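Local coordinates for protein chintase (Rhizomucor miehei, PDB 5YUQ) that probably hydrolyses the beta-1,4 links between N-acetylglucosamine units of chitin, as a family 18 glycoside hydrolase with an active-site tunnel, at residues L62-W67 with D100-D105; A191-P196 with D308-P313; I178-V183 with L228-P233; L104-P109 with A126-L131. All coordinates share one frame; numbering follows the deposited sequence. Where two conformers were deposited one is given.

Contact 1: L62-W67 with D100-D105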
loop_
_atom_site.group_PDB
_atom_site.type_symbol
_atom_site.label_atom_id
_atom_site.label_comp_id
_atom_site.label_asym_id
_atom_site.label_seq_id
_atom_site.Cartn_x
_atom_site.Cartn_y
_atom_site.Cartn_z
ATOM N N LEU A 62 0.441 -13.966 4.744
ATOM C CA LEU A 62 1.774 -13.518 4.377
ATOM C C LEU A 62 1.683 -12.729 3.082
ATOM O O LEU A 62 1.041 -13.177 2.123
ATOM C CB LEU A 62 2.696 -14.718 4.178
ATOM C CG LEU A 62 4.129 -14.435 3.735
ATOM C CD1 LEU A 62 4.863 -13.626 4.789
ATOM C CD2 LEU A 62 4.836 -15.750 3.451
ATOM N N SER A 63 2.299 -11.551 3.073
ATOM C CA SER A 63 2.393 -10.750 1.862
ATOM C C SER A 63 3.665 -11.106 1.119
ATOM O O SER A 63 4.759 -11.096 1.693
ATOM C CB SER A 63 2.363 -9.257 2.180
ATOM O OG SER A 63 2.246 -8.497 0.981
ATOM N N VAL A 64 3.507 -11.404 -0.166
ATOM C CA VAL A 64 4.601 -11.857 -1.008
ATOM C C VAL A 64 4.877 -10.801 -2.069
ATOM O O VAL A 64 3.987 -10.448 -2.848
ATOM C CB VAL A 64 4.228 -13.195 -1.700
ATOM C CG1 VAL A 64 5.321 -13.637 -2.668
ATOM C CG2 VAL A 64 3.962 -14.267 -0.655
ATOM N N GLY A 65 6.102 -10.288 -2.098
ATOM C CA GLY A 65 6.453 -9.259 -3.064
ATOM C C GLY A 65 6.866 -7.990 -2.353
ATOM O O GLY A 65 7.807 -8.001 -1.557
ATOM N N GLY A 66 6.149 -6.900 -2.620
ATOM C CA GLY A 66 6.498 -5.599 -2.080
ATOM C C GLY A 66 7.421 -4.866 -3.032
ATOM O O GLY A 66 7.829 -5.410 -4.053
ATOM N N TRP A 67 7.730 -3.632 -2.734
ATOM C CA TRP A 67 8.545 -2.836 -3.636
ATOM C C TRP A 67 9.858 -3.444 -4.037
ATOM O O TRP A 67 10.175 -3.443 -5.158
ATOM C CB TRP A 67 8.811 -1.428 -3.017
ATOM C CG TRP A 67 9.495 -0.512 -3.879
ATOM C CD1 TRP A 67 10.785 -0.150 -3.791
ATOM C CD2 TRP A 67 8.929 0.229 -4.949
ATOM N NE1 TRP A 67 11.079 0.696 -4.780
ATOM C CE2 TRP A 67 9.962 1.012 -5.472
ATOM C CE3 TRP A 67 7.673 0.300 -5.525
ATOM C CZ2 TRP A 67 9.792 1.832 -6.563
ATOM C CZ3 TRP A 67 7.496 1.131 -6.597
ATOM C CH2 TRP A 67 8.582 1.892 -7.114
ATOM N N ASP A 100 -3.259 -18.309 7.157
ATOM C CA ASP A 100 -4.652 -18.290 6.732
ATOM C C ASP A 100 -4.812 -17.762 5.328
ATOM O O ASP A 100 -5.889 -17.872 4.739
ATOM C CB ASP A 100 -5.456 -17.430 7.684
ATOM C CG ASP A 100 -5.339 -17.912 9.098
ATOM O OD1 ASP A 100 -5.789 -19.050 9.346
ATOM O OD2 ASP A 100 -4.776 -17.183 9.941
ATOM N N GLY A 101 -3.743 -17.198 4.785
ATOM C CA GLY A 101 -3.813 -16.702 3.433
ATOM C C GLY A 101 -2.524 -16.168 2.864
ATOM O O GLY A 101 -1.505 -16.100 3.546
ATOM N N LEU A 102 -2.584 -15.791 1.596
ATOM C CA LEU A 102 -1.459 -15.173 0.917
ATOM C C LEU A 102 -1.944 -13.895 0.270
ATOM O O LEU A 102 -2.982 -13.881 -0.387
ATOM C CB LEU A 102 -0.895 -16.099 -0.159
ATOM C CG LEU A 102 -0.161 -17.352 0.313
ATOM C CD1 LEU A 102 0.070 -18.299 -0.874
ATOM C CD2 LEU A 102 1.157 -16.976 0.979
ATOM N N ASN A 103 -1.182 -12.830 0.476
ATOM C CA ASN A 103 -1.450 -11.534 -0.118
ATOM C C ASN A 103 -0.349 -11.272 -1.137
ATOM O O ASN A 103 0.801 -11.081 -0.765
ATOM C CB ASN A 103 -1.432 -10.463 0.988
ATOM C CG ASN A 103 -1.512 -9.043 0.441
ATOM O OD1 ASN A 103 -0.526 -8.303 0.442
ATOM N ND2 ASN A 103 -2.701 -8.649 -0.000
ATOM N N LEU A 104 -0.681 -11.268 -2.423
ATOM C CA LEU A 104 0.347 -11.098 -3.445
ATOM C C LEU A 104 0.492 -9.619 -3.778
ATOM O O LEU A 104 -0.490 -8.949 -4.083
ATOM C CB LEU A 104 0.043 -11.941 -4.692
ATOM C CG LEU A 104 -0.121 -13.439 -4.401
ATOM C CD1 LEU A 104 -0.171 -14.241 -5.704
ATOM C CD2 LEU A 104 0.965 -13.962 -3.472
ATOM N N ASP A 105 1.717 -9.107 -3.660
ATOM C CA ASP A 105 1.999 -7.680 -3.800
ATOM C C ASP A 105 3.065 -7.454 -4.870
ATOM O O ASP A 105 4.127 -6.891 -4.626
ATOM C CB ASP A 105 2.442 -7.115 -2.438
ATOM C CG ASP A 105 2.500 -5.602 -2.403
ATOM O OD1 ASP A 105 2.044 -4.926 -3.352
ATOM O OD2 ASP A 105 3.010 -5.064 -1.398
#

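Contact 2: A191-P196 with D308-P313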
loop_
_atom_site.group_PDB
_atom_site.type_symbol
_atom_site.label_atom_id
_atom_site.label_comp_id
_atom_site.label_asym_id
_atom_site.label_seq_id
_atom_site.Cartn_x
_atom_site.Cartn_y
_atom_site.Cartn_z
ATOM N N ALA A 191 2.943 19.912 -5.570
ATOM C CA ALA A 191 2.605 19.070 -4.434
ATOM C C ALA A 191 1.182 18.560 -4.604
ATOM O O ALA A 191 0.333 19.232 -5.185
ATOM C CB ALA A 191 2.723 19.859 -3.147
ATOM N N GLY A 192 0.918 17.370 -4.084
ATOM C CA GLY A 192 -0.433 16.850 -4.040
ATOM C C GLY A 192 -0.549 15.997 -2.805
ATOM O O GLY A 192 0.413 15.846 -2.063
ATOM N N ALA A 193 -1.719 15.422 -2.568
ATOM C CA ALA A 193 -1.875 14.610 -1.373
ATOM C C ALA A 193 -1.204 13.241 -1.518
ATOM O O ALA A 193 -1.118 12.679 -2.616
ATOM C CB ALA A 193 -3.354 14.456 -1.008
ATOM N N ASN A 194 -0.726 12.709 -0.395
ATOM C CA ASN A 194 -0.169 11.365 -0.371
ATOM C C ASN A 194 -1.261 10.351 -0.663
ATOM O O ASN A 194 -1.086 9.408 -1.437
ATOM C CB ASN A 194 0.419 11.093 1.018
ATOM C CG ASN A 194 0.983 9.701 1.152
ATOM O OD1 ASN A 194 1.619 9.181 0.234
ATOM N ND2 ASN A 194 0.761 9.086 2.308
ATOM N N ALA A 195 -2.396 10.554 -0.008
ATOM C CA ALA A 195 -3.514 9.633 -0.114
ATOM C C ALA A 195 -4.799 10.419 -0.287
ATOM O O ALA A 195 -5.664 10.399 0.581
ATOM C CB ALA A 195 -3.581 8.770 1.119
ATOM N N PRO A 196 -4.934 11.115 -1.422
ATOM C CA PRO A 196 -6.154 11.896 -1.617
ATOM C C PRO A 196 -7.365 10.989 -1.692
ATOM O O PRO A 196 -7.280 9.911 -2.288
ATOM C CB PRO A 196 -5.935 12.561 -2.974
ATOM C CG PRO A 196 -4.959 11.672 -3.693
ATOM C CD PRO A 196 -4.076 11.096 -2.623
ATOM N N ASP A 308 -9.689 20.757 1.218
ATOM C CA ASP A 308 -11.075 20.335 1.039
ATOM C C ASP A 308 -11.275 19.441 -0.189
ATOM O O ASP A 308 -12.168 18.608 -0.193
ATOM C CB ASP A 308 -12.013 21.545 0.983
ATOM C CG ASP A 308 -13.479 21.152 1.038
ATOM O OD1 ASP A 308 -13.844 20.295 1.874
ATOM O OD2 ASP A 308 -14.269 21.695 0.239
ATOM N N ILE A 309 -10.454 19.594 -1.224
ATOM C CA ILE A 309 -10.595 18.736 -2.402
ATOM C C ILE A 309 -10.285 17.271 -2.094
ATOM O O ILE A 309 -11.102 16.385 -2.363
ATOM C CB ILE A 309 -9.721 19.222 -3.574
ATOM C CG1 ILE A 309 -10.332 20.478 -4.198
ATOM C CG2 ILE A 309 -9.587 18.130 -4.627
ATOM C CD1 ILE A 309 -9.442 21.153 -5.227
ATOM N N SER A 310 -9.115 17.021 -1.512
ATOM C CA SER A 310 -8.650 15.655 -1.272
ATOM C C SER A 310 -9.132 15.096 0.054
ATOM O O SER A 310 -9.000 13.902 0.303
ATOM C CB SER A 310 -7.120 15.587 -1.329
ATOM O OG SER A 310 -6.541 16.299 -0.253
ATOM N N LYS A 311 -9.703 15.963 0.892
ATOM C CA LYS A 311 -10.119 15.618 2.249
ATOM C C LYS A 311 -8.952 15.100 3.077
ATOM O O LYS A 311 -9.078 14.078 3.750
ATOM C CB LYS A 311 -11.249 14.576 2.254
ATOM C CG LYS A 311 -12.380 14.867 1.287
ATOM C CD LYS A 311 -13.126 16.128 1.683
ATOM C CE LYS A 311 -14.186 16.464 0.638
ATOM N NZ LYS A 311 -14.830 17.791 0.883
ATOM N N THR A 312 -7.828 15.820 3.047
ATOM C CA THR A 312 -6.650 15.453 3.837
ATOM C C THR A 312 -5.982 16.684 4.430
ATOM O O THR A 312 -6.075 17.773 3.859
ATOM C CB THR A 312 -5.592 14.699 2.994
ATOM O OG1 THR A 312 -5.179 15.517 1.891
ATOM C CG2 THR A 312 -6.151 13.386 2.453
ATOM N N PRO A 313 -5.290 16.504 5.563
ATOM C CA PRO A 313 -4.563 17.623 6.173
ATOM C C PRO A 313 -3.216 17.796 5.498
ATOM O O PRO A 313 -2.671 16.847 4.931
ATOM C CB PRO A 313 -4.350 17.143 7.609
ATOM C CG PRO A 313 -4.220 15.642 7.456
ATOM C CD PRO A 313 -5.230 15.285 6.391
#

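Contact 3: I178-V183 with L228-P233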
loop_
_atom_site.group_PDB
_atom_site.type_symbol
_atom_site.label_atom_id
_atom_site.label_comp_id
_atom_site.label_asym_id
_atom_site.label_seq_id
_atom_site.Cartn_x
_atom_site.Cartn_y
_atom_site.Cartn_z
ATOM N N ILE A 178 -6.492 -1.888 -2.531
ATOM C CA ILE A 178 -6.030 -0.741 -3.316
ATOM C C ILE A 178 -5.040 0.124 -2.546
ATOM O O ILE A 178 -5.353 0.661 -1.482
ATOM C CB ILE A 178 -7.202 0.142 -3.768
ATOM C CG1 ILE A 178 -8.165 -0.668 -4.638
ATOM C CG2 ILE A 178 -6.696 1.339 -4.554
ATOM C CD1 ILE A 178 -9.442 0.081 -4.991
ATOM N N MET A 179 -3.843 0.277 -3.104
ATOM C CA MET A 179 -2.818 1.083 -2.459
ATOM C C MET A 179 -3.000 2.549 -2.818
ATOM O O MET A 179 -2.241 3.119 -3.602
ATOM C CB MET A 179 -1.430 0.564 -2.830
ATOM C CG MET A 179 -1.186 -0.835 -2.273
ATOM S SD MET A 179 0.394 -1.551 -2.753
ATOM C CE MET A 179 1.456 -0.102 -2.691
ATOM N N ALA A 180 -4.037 3.152 -2.244
ATOM C CA ALA A 180 -4.350 4.551 -2.498
ATOM C C ALA A 180 -3.498 5.457 -1.629
ATOM O O ALA A 180 -4.007 6.238 -0.835
ATOM C CB ALA A 180 -5.820 4.807 -2.229
ATOM N N TYR A 181 -2.191 5.337 -1.796
ATOM C CA TYR A 181 -1.247 6.169 -1.088
ATOM C C TYR A 181 0.006 6.216 -1.943
ATOM O O TYR A 181 0.078 5.524 -2.960
ATOM C CB TYR A 181 -0.990 5.648 0.333
ATOM C CG TYR A 181 -0.870 4.146 0.499
ATOM C CD1 TYR A 181 0.242 3.465 0.041
ATOM C CD2 TYR A 181 -1.842 3.426 1.180
ATOM C CE1 TYR A 181 0.371 2.095 0.210
ATOM C CE2 TYR A 181 -1.719 2.053 1.373
ATOM C CZ TYR A 181 -0.609 1.396 0.888
ATOM O OH TYR A 181 -0.466 0.041 1.073
ATOM N N ASP A 182 0.960 7.059 -1.561
ATOM C CA ASP A 182 2.105 7.367 -2.412
ATOM C C ASP A 182 1.632 7.820 -3.785
ATOM O O ASP A 182 2.256 7.509 -4.801
ATOM C CB ASP A 182 3.046 6.169 -2.557
ATOM C CG ASP A 182 3.600 5.696 -1.238
ATOM O OD1 ASP A 182 3.617 6.480 -0.265
ATOM O OD2 ASP A 182 4.022 4.526 -1.178
ATOM N N VAL A 183 0.532 8.558 -3.813
ATOM C CA VAL A 183 -0.075 8.943 -5.078
ATOM C C VAL A 183 0.744 10.033 -5.755
ATOM O O VAL A 183 1.048 9.944 -6.948
ATOM C CB VAL A 183 -1.530 9.403 -4.900
ATOM C CG1 VAL A 183 -2.067 9.944 -6.219
ATOM C CG2 VAL A 183 -2.392 8.247 -4.408
ATOM N N LEU A 228 -13.347 -4.979 -3.094
ATOM C CA LEU A 228 -12.320 -3.942 -3.052
ATOM C C LEU A 228 -12.105 -3.498 -1.617
ATOM O O LEU A 228 -13.052 -3.366 -0.841
ATOM C CB LEU A 228 -12.709 -2.743 -3.909
ATOM C CG LEU A 228 -12.806 -3.031 -5.404
ATOM C CD1 LEU A 228 -13.331 -1.807 -6.118
ATOM C CD2 LEU A 228 -11.444 -3.448 -5.977
ATOM N N VAL A 229 -10.846 -3.281 -1.263
ATOM C CA VAL A 229 -10.486 -2.838 0.069
ATOM C C VAL A 229 -9.671 -1.567 -0.104
ATOM O O VAL A 229 -8.706 -1.543 -0.867
ATOM C CB VAL A 229 -9.679 -3.934 0.794
ATOM C CG1 VAL A 229 -8.995 -3.381 2.028
ATOM C CG2 VAL A 229 -10.593 -5.108 1.163
ATOM N N LEU A 230 -10.082 -0.494 0.558
ATOM C CA LEU A 230 -9.373 0.773 0.412
ATOM C C LEU A 230 -8.186 0.842 1.367
ATOM O O LEU A 230 -8.358 0.830 2.583
ATOM C CB LEU A 230 -10.307 1.955 0.677
ATOM C CG LEU A 230 -9.685 3.347 0.546
ATOM C CD1 LEU A 230 -9.200 3.593 -0.869
ATOM C CD2 LEU A 230 -10.678 4.431 0.976
ATOM N N GLY A 231 -6.981 0.902 0.818
ATOM C CA GLY A 231 -5.795 1.025 1.650
ATOM C C GLY A 231 -5.560 2.459 2.058
ATOM O O GLY A 231 -5.772 3.374 1.262
ATOM N N VAL A 232 -5.090 2.647 3.287
ATOM C CA VAL A 232 -4.846 3.971 3.839
ATOM C C VAL A 232 -3.492 3.961 4.525
ATOM O O VAL A 232 -3.027 2.921 4.982
ATOM C CB VAL A 232 -5.957 4.390 4.850
ATOM C CG1 VAL A 232 -7.340 4.185 4.234
ATOM C CG2 VAL A 232 -5.839 3.603 6.154
ATOM N N PRO A 233 -2.839 5.125 4.581
ATOM C CA PRO A 233 -1.500 5.232 5.163
ATOM C C PRO A 233 -1.525 5.698 6.615
ATOM O O PRO A 233 -2.385 6.503 6.991
ATOM C CB PRO A 233 -0.853 6.311 4.294
ATOM C CG PRO A 233 -1.997 7.235 3.981
ATOM C CD PRO A 233 -3.224 6.346 3.848
HETATM O O HOH W 1 -6.176 6.092 0.947
#

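Contact 4: L104-P109 with A126-L131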
loop_
_atom_site.group_PDB
_atom_site.type_symbol
_atom_site.label_atom_id
_atom_site.label_comp_id
_atom_site.label_asym_id
_atom_site.label_seq_id
_atom_site.Cartn_x
_atom_site.Cartn_y
_atom_site.Cartn_z
ATOM N N LEU A 104 -0.681 -11.268 -2.423
ATOM C CA LEU A 104 0.347 -11.098 -3.445
ATOM C C LEU A 104 0.492 -9.619 -3.778
ATOM O O LEU A 104 -0.490 -8.949 -4.083
ATOM C CB LEU A 104 0.043 -11.941 -4.692
ATOM C CG LEU A 104 -0.121 -13.439 -4.401
ATOM C CD1 LEU A 104 -0.171 -14.241 -5.704
ATOM C CD2 LEU A 104 0.965 -13.962 -3.472
ATOM N N ASP A 105 1.717 -9.107 -3.660
ATOM C CA ASP A 105 1.999 -7.680 -3.800
ATOM C C ASP A 105 3.065 -7.454 -4.870
ATOM O O ASP A 105 4.127 -6.891 -4.626
ATOM C CB ASP A 105 2.442 -7.115 -2.438
ATOM C CG ASP A 105 2.500 -5.602 -2.403
ATOM O OD1 ASP A 105 2.044 -4.926 -3.352
ATOM O OD2 ASP A 105 3.010 -5.064 -1.398
ATOM N N TRP A 106 2.765 -7.911 -6.071
ATOM C CA TRP A 106 3.615 -7.667 -7.222
ATOM C C TRP A 106 3.469 -6.208 -7.637
ATOM O O TRP A 106 2.375 -5.755 -7.993
ATOM C CB TRP A 106 3.148 -8.592 -8.345
ATOM C CG TRP A 106 3.933 -8.555 -9.624
ATOM C CD1 TRP A 106 4.964 -7.722 -9.949
ATOM C CD2 TRP A 106 3.735 -9.412 -10.752
ATOM N NE1 TRP A 106 5.419 -8.009 -11.220
ATOM C CE2 TRP A 106 4.676 -9.040 -11.732
ATOM C CE3 TRP A 106 2.850 -10.460 -11.026
ATOM C CZ2 TRP A 106 4.767 -9.686 -12.959
ATOM C CZ3 TRP A 106 2.932 -11.097 -12.249
ATOM C CH2 TRP A 106 3.889 -10.709 -13.201
ATOM N N GLU A 107 4.576 -5.477 -7.586
ATOM C CA GLU A 107 4.580 -4.067 -7.933
ATOM C C GLU A 107 5.547 -3.854 -9.104
ATOM O O GLU A 107 6.706 -3.529 -8.864
ATOM C CB GLU A 107 4.992 -3.215 -6.719
ATOM C CG GLU A 107 4.065 -3.404 -5.514
ATOM C CD GLU A 107 4.392 -2.480 -4.346
ATOM O OE1 GLU A 107 5.355 -1.690 -4.437
ATOM O OE2 GLU A 107 3.671 -2.538 -3.330
ATOM N N TYR A 108 5.110 -4.016 -10.361
ATOM C CA TYR A 108 3.727 -4.283 -10.762
ATOM C C TYR A 108 3.748 -5.143 -12.017
ATOM O O TYR A 108 4.754 -5.174 -12.726
ATOM C CB TYR A 108 3.021 -2.970 -11.116
ATOM C CG TYR A 108 3.080 -1.923 -10.042
ATOM C CD1 TYR A 108 2.117 -1.872 -9.044
ATOM C CD2 TYR A 108 4.102 -0.978 -10.017
ATOM C CE1 TYR A 108 2.168 -0.919 -8.052
ATOM C CE2 TYR A 108 4.164 -0.023 -9.022
ATOM C CZ TYR A 108 3.190 0.005 -8.045
ATOM O OH TYR A 108 3.232 0.956 -7.052
ATOM N N PRO A 109 2.643 -5.846 -12.313
ATOM C CA PRO A 109 2.604 -6.585 -13.577
ATOM C C PRO A 109 2.862 -5.686 -14.788
ATOM O O PRO A 109 2.277 -4.601 -14.889
ATOM C CB PRO A 109 1.168 -7.109 -13.630
ATOM C CG PRO A 109 0.778 -7.258 -12.185
ATOM C CD PRO A 109 1.469 -6.129 -11.461
ATOM N N ALA A 126 -2.085 -11.859 -17.113
ATOM C CA ALA A 126 -2.705 -13.168 -17.318
ATOM C C ALA A 126 -2.009 -14.224 -16.455
ATOM O O ALA A 126 -2.655 -15.116 -15.897
ATOM C CB ALA A 126 -2.645 -13.558 -18.792
ATOM N N ASN A 127 -0.686 -14.120 -16.362
ATOM C CA ASN A 127 0.099 -15.087 -15.601
ATOM C C ASN A 127 -0.130 -14.941 -14.106
ATOM O O ASN A 127 -0.089 -15.922 -13.365
ATOM C CB ASN A 127 1.592 -14.941 -15.921
ATOM C CG ASN A 127 1.939 -15.430 -17.316
ATOM O OD1 ASN A 127 1.164 -16.158 -17.947
ATOM N ND2 ASN A 127 3.112 -15.047 -17.795
ATOM N N TYR A 128 -0.365 -13.707 -13.670
ATOM C CA TYR A 128 -0.699 -13.429 -12.278
ATOM C C TYR A 128 -1.988 -14.144 -11.921
ATOM O O TYR A 128 -2.094 -14.779 -10.874
ATOM C CB TYR A 128 -0.909 -11.928 -12.102
ATOM C CG TYR A 128 -0.645 -11.331 -10.741
ATOM C CD1 TYR A 128 -0.133 -12.078 -9.684
ATOM C CD2 TYR A 128 -0.906 -9.990 -10.526
ATOM C CE1 TYR A 128 0.124 -11.469 -8.438
ATOM C CE2 TYR A 128 -0.657 -9.379 -9.301
ATOM C CZ TYR A 128 -0.156 -10.126 -8.264
ATOM O OH TYR A 128 0.084 -9.493 -7.069
ATOM N N LEU A 129 -2.982 -14.047 -12.800
ATOM C CA LEU A 129 -4.237 -14.755 -12.573
ATOM C C LEU A 129 -4.015 -16.263 -12.575
ATOM O O LEU A 129 -4.576 -16.973 -11.738
ATOM C CB LEU A 129 -5.292 -14.358 -13.612
ATOM C CG LEU A 129 -6.649 -15.055 -13.449
ATOM C CD1 LEU A 129 -7.162 -14.872 -12.025
ATOM C CD2 LEU A 129 -7.634 -14.490 -14.447
ATOM N N LYS A 130 -3.178 -16.744 -13.493
ATOM C CA LYS A 130 -2.851 -18.166 -13.522
ATOM C C LYS A 130 -2.276 -18.596 -12.179
ATOM O O LYS A 130 -2.600 -19.666 -11.671
ATOM C CB LYS A 130 -1.859 -18.476 -14.638
ATOM C CG LYS A 130 -1.974 -19.900 -15.129
ATOM C CD LYS A 130 -1.104 -20.152 -16.348
ATOM C CE LYS A 130 -1.352 -21.562 -16.890
ATOM N NZ LYS A 130 -0.260 -22.058 -17.786
ATOM N N LEU A 131 -1.432 -17.751 -11.607
ATOM C CA LEU A 131 -0.870 -18.027 -10.292
ATOM C C LEU A 131 -1.950 -18.140 -9.225
ATOM O O LEU A 131 -1.937 -19.073 -8.427
ATOM C CB LEU A 131 0.142 -16.946 -9.916
ATOM C CG LEU A 131 0.708 -17.012 -8.496
ATOM C CD1 LEU A 131 1.398 -18.339 -8.261
ATOM C CD2 LEU A 131 1.675 -15.858 -8.310
HETATM O O HOH W 2 -0.145 -6.836 -7.298
#

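Contact 1: L62-W67 with D100-D105
D105 meets V64 and G66 through its backbone. D105 N donates to V64 O at 2.8 Å, and D105 O accepts G66 N at 2.8 Å. D105 CG stands anti to the backbone N (chi1 -169°), which brings the carboxylate over toward G66, with D105 OD2 3.6 Å from G66 CA. L62 is hydrogen-bonded through both its N and its O. L62 N donates to G101 O, and L62 O takes N103 N at 2.8 Å in an almost straight bond (177°). The two segments are neighbouring parallel strands of the family 18 TIM barrel. D100, N103, D105 and E107 fall on the DxxDxDxE signature of the family, with N103 at its second acidic position. L62, V64, L102 and L104 face the outer layer, under helices 80-97 and 124-139. There V64 and L104 lie side by side, with V64 CB 3.8 Å from L104 CD2. S63 and N103 face the barrel interior. S63 OG donates to N103 OD1 at 2.8 Å, in the amide plane and on a lone pair. N103 OD1 also bonds Y7 OH, while N103 ND2 bonds T146 OG1, which fixes the rotation of the amide.

Contact 2: A191-P196 with D308-P313
P196 and S310 pack closest in backbone terms, with CA atoms 4.5 Å apart and P196 CB 3.6 Å from S310 CB. The methyl CB of A193 points at the two hydroxyls, 3.6 Å from T312 OG1 and 3.8 Å from S310 OG. T312 CG2, anti to the carbonyl carbon, reaches 3.6 Å from A195 O. This is the tight, buried side. S310 lies in the turn and T312 opens the second strand of the hairpin made by strands 302-307 and 312-317, where K311 and T312 both face D307 in a G1 beta bulge. The hairpin packs on the loop that follows barrel strand 175-178. The other side of the turn is loose. D308 is exposed, and K311 leads away from A191-P196 to form a salt bridge with it (K311 NZ to D308 OD1, 2.9 Å). NZ comes from above the carboxylate plane. S310 OG bonds D307 OD2; T312 OG1 lies 2.7 Å from S310 OG, with its proton not settled. A195 O takes K335 NZ. With no hydrogen bond across it, the contact rests on van der Waals packing: carbon on carbon at P196 and S310, methyl against oxygen at A193 and A195.

Contact 3: I178-V183 with L228-P233
I178 and G231 join the end of barrel strand 175-178 to its parallel neighbour, strand 228-240, in the TIM barrel. I178 N donates to V229 O at 2.8 Å, nearly along the C=O axis. G231 N donates to I178 O at 2.8 Å, more bent (136° at the hydrogen). Beyond I178 the chain leaves the strand through two inverse gamma turns, centred on M179 and A180. Residues 179-182 read MAYD, a sequence found on the sixth strand of many family 18 chitinases. A180 CB then rests on L230 CD1 at 3.8 Å. Y181 CG sits between its backbone N and carbonyl carbon (chi1 40°), which lays the ring against the glycine backbone. The ring edge meets G231, with Y181 CE2 3.9 Å from G231 C. G231 has no side chain, and the ring comes up to its main chain. At the ring's base, Y181 CB touches P233 CB at 4.0 Å. M179 CA lies over the rim of one face. In the next shell, I178 packs on A214 and V215 of helix 211-220, and Y181 packs on M348 and W350 of strand 346-350. D182 follows on the chain; its OD1 forms a salt bridge with R237 and bonds Y235 OH. A water bridges the two segments, donating to A180 O and to G231 O, each at 2.8 Å.

Contact 4: L104-P109 with A126-L131
P109 and Y128 are the nearest backbone pair, with CA atoms 7.7 Å apart, where the chain leaving strand 101-105 bends across the start of helix 124-139. These are the first two elements of the beta-alpha-beta unit 101-105, 124-139 and 144-149 of the TIM barrel. The loop between them holds C117, which is disulfide-bonded to C274. Y128 carries the contact. Its CG is anti to the backbone N (chi1 -153°), and the ring reaches in from the helix toward the strand end. W106 meets it in a T-shaped (edge-to-face) pair. The edge of the indole six-membered ring points at the Y128 face, with centroids 4.9 Å apart and planes at 70°. W106 CE3 stands 3.5 Å above the centre of the Y128 ring. F73 stacks with W106. P109 CG touches Y128 CD2 at 3.6 Å, and P109 CA lies over one face of the indole, toward its rim. L104 CB reaches the Y128 ring at its edge, near the plane. Farther along the helix, L104 CD1 packs on L131 CD2 at 3.6 Å. L131 also packs on L77, F83 and F86. The buried phenol tip is polar. Y128 OH lies 3.1 Å from L104 O, at best a weak hydrogen bond because its one proton has another acceptor in reach; it is also hydrogen-bonded with T147 OG1. A water in the ring plane is 2.7 Å from Y128 OH and 2.8 Å from W106 O, so it can bridge the two.

How the contacts relate
Contacts 1 and 4 share L104 and D105 on strand 101-105, and their centres are 11 Å apart. Contact 1 joins this strand to its barrel neighbour; contact 4 joins its end to the following helix. E107 ends the DxxDxDxE signature, where family 18 enzymes carry the general acid, so it probably has that role here. E107 OE1 lies 3.2 Å from W67 CE3. Contact 3 is about 15 Å from contact 1, centre to centre, and one conformer of its M179 packs near D105 and E107. Contact 2 adjoins contact 3: N194 OD1 is 2.9 Å from D182 N, a probable hydrogen bond. Contacts 1 and 2 do not touch, their nearest atoms being about 12 Å apart.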